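Local atomic coordinates of aldo-keto reductase AKR2E4 (Bombyx mori, PDB entry 3WCZ), a protein that reduces 3-dehydroecdysone and other carbonyl substrates with NADPH, and may help to regulate moulting in the silkworm. Residues A[83-88]-A[114-119]; A[12-17]-A[152-157]. All blocks are in the same frame, centred on the assembly; numbering follows the deposited sequence. Where two conformers were deposited one is given.

Contact 1: A[83-88]-A[114-119]; sequences FVTTKL and IDLYLI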
loop_
_atom_site.group_PDB
_atom_site.type_symbol
_atom_site.label_atom_id
_atom_site.label_comp_id
_atom_site.label_asym_id
_atom_site.label_seq_id
_atom_site.Cartn_x
_atom_site.Cartn_y
_atom_site.Cartn_z
ATOM N N PHE A 83 -1.932 -13.217 -0.571
ATOM C CA PHE A 83 -0.991 -12.331 -1.234
ATOM C C PHE A 83 -0.407 -11.418 -0.163
ATOM O O PHE A 83 -1.128 -10.598 0.395
ATOM C CB PHE A 83 -1.725 -11.520 -2.308
ATOM C CG PHE A 83 -0.824 -10.821 -3.271
ATOM C CD1 PHE A 83 -0.114 -9.694 -2.890
ATOM C CD2 PHE A 83 -0.634 -11.310 -4.555
ATOM C CE1 PHE A 83 0.747 -9.057 -3.797
ATOM C CE2 PHE A 83 0.230 -10.688 -5.429
ATOM C CZ PHE A 83 0.925 -9.573 -5.054
ATOM N N VAL A 84 0.871 -11.579 0.153
ATOM C CA VAL A 84 1.512 -10.793 1.185
ATOM C C VAL A 84 2.507 -9.861 0.506
ATOM O O VAL A 84 3.363 -10.299 -0.268
ATOM C CB VAL A 84 2.187 -11.693 2.227
ATOM C CG1 VAL A 84 2.627 -10.848 3.426
ATOM C CG2 VAL A 84 1.246 -12.761 2.698
ATOM N N THR A 85 2.423 -8.594 0.869
ATOM C CA THR A 85 3.281 -7.524 0.394
ATOM C C THR A 85 4.109 -6.983 1.549
ATOM O O THR A 85 3.560 -6.640 2.591
ATOM C CB THR A 85 2.445 -6.377 -0.195
ATOM O OG1 THR A 85 1.749 -6.872 -1.330
ATOM C CG2 THR A 85 3.287 -5.201 -0.628
ATOM N N THR A 86 5.432 -6.894 1.382
ATOM C CA THR A 86 6.267 -6.183 2.339
ATOM C C THR A 86 7.288 -5.335 1.581
ATOM O O THR A 86 7.292 -5.307 0.344
ATOM C CB THR A 86 6.866 -7.080 3.419
ATOM O OG1 THR A 86 7.284 -6.223 4.480
ATOM C CG2 THR A 86 8.003 -7.953 2.902
ATOM N N LYS A 87 8.115 -4.609 2.345
ATOM C CA LYS A 87 8.908 -3.513 1.792
ATOM C C LYS A 87 10.306 -3.483 2.386
ATOM O O LYS A 87 10.506 -3.688 3.600
ATOM C CB LYS A 87 8.216 -2.158 2.030
ATOM C CG LYS A 87 6.719 -2.150 1.778
ATOM C CD LYS A 87 6.128 -0.757 1.776
ATOM C CE LYS A 87 4.627 -0.749 1.690
ATOM N NZ LYS A 87 3.968 -1.099 2.962
ATOM N N LEU A 88 11.251 -3.178 1.502
ATOM C CA LEU A 88 12.677 -3.015 1.800
ATOM C C LEU A 88 12.899 -1.617 2.333
ATOM O O LEU A 88 12.567 -0.635 1.665
ATOM C CB LEU A 88 13.429 -3.144 0.473
ATOM C CG LEU A 88 14.944 -2.949 0.544
ATOM C CD1 LEU A 88 15.653 -4.193 1.110
ATOM C CD2 LEU A 88 15.467 -2.555 -0.841
ATOM N N ILE A 114 7.592 -14.105 -0.472
ATOM C CA ILE A 114 6.681 -12.968 -0.435
ATOM C C ILE A 114 6.041 -12.838 -1.814
ATOM O O ILE A 114 6.662 -13.137 -2.838
ATOM C CB ILE A 114 7.446 -11.657 -0.027
ATOM C CG1 ILE A 114 6.485 -10.599 0.514
ATOM C CG2 ILE A 114 8.251 -11.082 -1.166
ATOM C CD1 ILE A 114 6.018 -10.899 1.882
ATOM N N ASP A 115 4.781 -12.430 -1.857
ATOM C CA ASP A 115 4.108 -12.259 -3.142
ATOM C C ASP A 115 4.557 -10.994 -3.833
ATOM O O ASP A 115 4.723 -10.971 -5.046
ATOM C CB ASP A 115 2.595 -12.283 -2.925
ATOM C CG ASP A 115 2.138 -13.616 -2.452
ATOM O OD1 ASP A 115 1.921 -14.503 -3.330
ATOM O OD2 ASP A 115 2.073 -13.826 -1.222
ATOM N N LEU A 116 4.795 -9.928 -3.068
ATOM C CA LEU A 116 5.236 -8.649 -3.629
ATOM C C LEU A 116 6.227 -8.026 -2.672
ATOM O O LEU A 116 5.935 -7.838 -1.506
ATOM C CB LEU A 116 4.038 -7.709 -3.827
ATOM C CG LEU A 116 4.346 -6.332 -4.389
ATOM C CD1 LEU A 116 5.028 -6.353 -5.718
ATOM C CD2 LEU A 116 3.041 -5.577 -4.499
ATOM N N TYR A 117 7.415 -7.729 -3.181
ATOM C CA TYR A 117 8.425 -6.968 -2.446
ATOM C C TYR A 117 8.589 -5.619 -3.111
ATOM O O TYR A 117 8.744 -5.520 -4.331
ATOM C CB TYR A 117 9.744 -7.706 -2.448
ATOM C CG TYR A 117 10.704 -7.341 -1.348
ATOM C CD1 TYR A 117 10.268 -7.075 -0.064
ATOM C CD2 TYR A 117 12.074 -7.320 -1.565
ATOM C CE1 TYR A 117 11.153 -6.789 0.961
ATOM C CE2 TYR A 117 12.966 -7.028 -0.551
ATOM C CZ TYR A 117 12.496 -6.768 0.712
ATOM O OH TYR A 117 13.419 -6.517 1.711
ATOM N N LEU A 118 8.536 -4.556 -2.301
ATOM C CA LEU A 118 8.639 -3.181 -2.774
ATOM C C LEU A 118 9.844 -2.473 -2.207
ATOM O O LEU A 118 10.127 -2.600 -1.007
ATOM C CB LEU A 118 7.407 -2.382 -2.339
ATOM C CG LEU A 118 6.058 -2.925 -2.816
ATOM C CD1 LEU A 118 4.941 -2.058 -2.257
ATOM C CD2 LEU A 118 5.956 -2.977 -4.306
ATOM N N ILE A 119 10.484 -1.653 -3.033
ATOM C CA ILE A 119 11.426 -0.685 -2.505
ATOM C C ILE A 119 10.582 0.402 -1.824
ATOM O O ILE A 119 9.759 1.047 -2.489
ATOM C CB ILE A 119 12.290 -0.049 -3.613
ATOM C CG1 ILE A 119 13.047 -1.116 -4.408
ATOM C CG2 ILE A 119 13.246 0.975 -2.988
ATOM C CD1 ILE A 119 13.991 -0.503 -5.447
HETATM O O HOH W 1 12.243 -5.926 4.123
#

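Contact 2: A[12-17]-A[152-157]; sequences DGNTIP and ARSIGV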
loop_
_atom_site.group_PDB
_atom_site.type_symbol
_atom_site.label_atom_id
_atom_site.label_comp_id
_atom_site.label_asym_id
_atom_site.label_seq_id
_atom_site.Cartn_x
_atom_site.Cartn_y
_atom_site.Cartn_z
ATOM N N ASP A 12 3.565 -9.217 -14.880
ATOM C CA ASP A 12 4.334 -10.468 -14.847
ATOM C C ASP A 12 3.404 -11.707 -14.775
ATOM O O ASP A 12 3.872 -12.835 -14.603
ATOM C CB ASP A 12 5.354 -10.455 -13.703
ATOM C CG ASP A 12 4.710 -10.538 -12.328
ATOM O OD1 ASP A 12 3.465 -10.561 -12.215
ATOM O OD2 ASP A 12 5.477 -10.581 -11.346
ATOM N N GLY A 13 2.100 -11.469 -14.887
ATOM C CA GLY A 13 1.117 -12.544 -14.863
ATOM C C GLY A 13 0.515 -12.847 -13.511
ATOM O O GLY A 13 -0.532 -13.498 -13.436
ATOM N N ASN A 14 1.159 -12.382 -12.442
ATOM C CA ASN A 14 0.622 -12.667 -11.122
ATOM C C ASN A 14 -0.650 -11.882 -10.877
ATOM O O ASN A 14 -0.793 -10.759 -11.329
ATOM C CB ASN A 14 1.657 -12.438 -10.022
ATOM C CG ASN A 14 2.639 -13.567 -9.948
ATOM O OD1 ASN A 14 2.294 -14.699 -9.575
ATOM N ND2 ASN A 14 3.874 -13.290 -10.309
ATOM N N THR A 15 -1.586 -12.482 -10.161
ATOM C CA THR A 15 -2.805 -11.777 -9.836
ATOM C C THR A 15 -2.751 -11.279 -8.408
ATOM O O THR A 15 -2.207 -11.948 -7.530
ATOM C CB THR A 15 -4.042 -12.643 -10.022
ATOM O OG1 THR A 15 -3.783 -13.908 -9.438
ATOM C CG2 THR A 15 -4.338 -12.822 -11.516
ATOM N N ILE A 16 -3.266 -10.083 -8.226
ATOM C CA ILE A 16 -3.202 -9.425 -6.933
ATOM C C ILE A 16 -4.604 -8.971 -6.535
ATOM O O ILE A 16 -5.317 -8.327 -7.327
ATOM C CB ILE A 16 -2.247 -8.246 -7.015
ATOM C CG1 ILE A 16 -1.987 -7.630 -5.653
ATOM C CG2 ILE A 16 -2.728 -7.204 -8.010
ATOM C CD1 ILE A 16 -0.824 -6.640 -5.664
ATOM N N PRO A 17 -5.021 -9.309 -5.308
ATOM C CA PRO A 17 -6.333 -8.826 -4.867
ATOM C C PRO A 17 -6.322 -7.329 -4.747
ATOM O O PRO A 17 -5.344 -6.766 -4.241
ATOM C CB PRO A 17 -6.514 -9.478 -3.488
ATOM C CG PRO A 17 -5.534 -10.645 -3.492
ATOM C CD PRO A 17 -4.378 -10.194 -4.326
ATOM N N ALA A 152 10.722 -13.611 -3.946
ATOM C CA ALA A 152 9.652 -12.668 -4.228
ATOM C C ALA A 152 9.018 -13.058 -5.548
ATOM O O ALA A 152 9.710 -13.194 -6.559
ATOM C CB ALA A 152 10.185 -11.277 -4.322
ATOM N N ARG A 153 7.709 -13.244 -5.579
ATOM C CA ARG A 153 7.035 -13.611 -6.822
ATOM C C ARG A 153 6.997 -12.432 -7.774
ATOM O O ARG A 153 7.202 -12.585 -8.987
ATOM C CB ARG A 153 5.614 -14.083 -6.549
ATOM C CG ARG A 153 5.524 -15.352 -5.742
ATOM C CD ARG A 153 5.854 -16.589 -6.553
ATOM N NE ARG A 153 5.608 -17.804 -5.777
ATOM C CZ ARG A 153 6.544 -18.523 -5.167
ATOM N NH1 ARG A 153 7.840 -18.181 -5.229
ATOM N NH2 ARG A 153 6.183 -19.602 -4.495
ATOM N N SER A 154 6.726 -11.253 -7.229
ATOM C CA SER A 154 6.707 -9.997 -7.985
ATOM C C SER A 154 7.478 -8.920 -7.236
ATOM O O SER A 154 7.593 -8.976 -6.020
ATOM C CB SER A 154 5.273 -9.482 -8.164
ATOM O OG SER A 154 4.481 -10.397 -8.913
ATOM N N ILE A 155 7.968 -7.940 -7.984
ATOM C CA ILE A 155 8.732 -6.841 -7.434
ATOM C C ILE A 155 8.182 -5.511 -7.922
ATOM O O ILE A 155 7.725 -5.379 -9.051
ATOM C CB ILE A 155 10.264 -6.968 -7.741
ATOM C CG1 ILE A 155 10.535 -7.144 -9.244
ATOM C CG2 ILE A 155 10.852 -8.104 -6.915
ATOM C CD1 ILE A 155 12.030 -7.086 -9.535
ATOM N N GLY A 156 8.196 -4.514 -7.036
ATOM C CA GLY A 156 7.763 -3.175 -7.391
ATOM C C GLY A 156 8.399 -2.130 -6.501
ATOM O O GLY A 156 9.387 -2.390 -5.787
ATOM N N VAL A 157 7.848 -0.927 -6.574
ATOM C CA VAL A 157 8.409 0.196 -5.851
ATOM C C VAL A 157 7.318 0.969 -5.127
ATOM O O VAL A 157 6.110 0.722 -5.322
ATOM C CB VAL A 157 9.205 1.132 -6.814
ATOM C CG1 VAL A 157 10.371 0.386 -7.435
ATOM C CG2 VAL A 157 8.282 1.780 -7.881
HETATM O O HOH W 2 7.754 -8.700 -10.937
HETATM O O HOH W 3 6.315 -14.776 -10.494
#

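Contact 1: A[83-88]-A[114-119]
The F83 ring lies against the CB of D115, 3.5 Å from the ring centroid and only 2° off its normal, a CH-pi contact at the start of two neighbouring parallel strands of the TIM barrel. CG of F83 stands anti to its backbone N (chi1 -166°), which carries the ring across to D115 and lets CE1 meet CB of L116. An alanine at F83 would probably leave D115 CB and L116 CB without their aromatic cover and open a gap at this end of the strand pair. At V84 the backbone N donates to D115 OD2 (2.9 Å), reaching it from above the carboxylate plane; the same oxygen forms a salt bridge with R79. V84 O accepts from L116 N, and CG1 of V84 packs on CD1 of I114. T85 runs alongside L116, its OG1 3.5 Å from L116 CB and hydrogen-bonded to H51 NE2. From T86 the parallel ladder continues through T86 N to L116 O and L118 N to T86 O, and OG1 of T86 is hydrogen-bonded to E61. K87 lies beside L118, and its NZ forms a salt bridge with D53 and hydrogen bonds with T54 O and the hydroxyl of Y58, the probable proton donor, next to NADP. L88 closes the ladder, its N 2.8 Å from L118 O, and its CD1 meets Y117 OH at 3.3 Å, while one water joins that hydroxyl to K87 O.

Contact 2: A[12-17]-A[152-157]
D12 and S154 meet tip to tip through a short hydrogen bond, S154 OG donating to D12 OD2 at 2.6 Å. Starting from CB, D12 leaves the backbone toward the 152-157 segment, with CG set between the backbone N and the carbonyl carbon (chi1 70°). CG itself comes 3.4 Å from S154 OG. Of the two oxygens, OD1 turns back on its own segment and accepts from N14 N at 2.9 Å, the donor standing 38° out of the carboxylate plane. OD2 reaches across and offers S154 its syn lone pair; a water also donates to OD2 and accepts from I155 N, giving a second, indirect link to the barrel strand. R147 of helix 136-148 adds a long, weak ion pair to OD2. N14 ND2 makes weak bonds back to both carboxylate oxygens, and a further water joins it to R153 O, donating to that carbonyl at 2.8 Å. Two waters thus supplement the direct bond in this partly buried polar junction. Between OD1 and the backbone N two residues on, the geometry is that of an Asx turn, here in the loop joining the strands of the N-terminal beta-hairpin 7-9/15-17, which lies across one end of the barrel.

In the fold
The centres of contacts 1 and 2 lie about 9 Å apart, on the same side of the chain's centre. Along the sequence 12-17 comes first, then 83-88, 114-119 and 152-157, which nests contact 1 inside the long loop closed by contact 2. Strand 114-119 lies between 83-88 and 152-158 in the parallel barrel sheet, and I114 O to R153 N and Y117 O to G156 N, each 2.9 Å, are probable hydrogen bonds joining the two contacts. Helix 95-109 completes the beta-alpha-beta unit of contact 1. The hairpin of contact 2 meets the F83 end of that unit, whereas K87, near NADP, lies toward the other end of the strand.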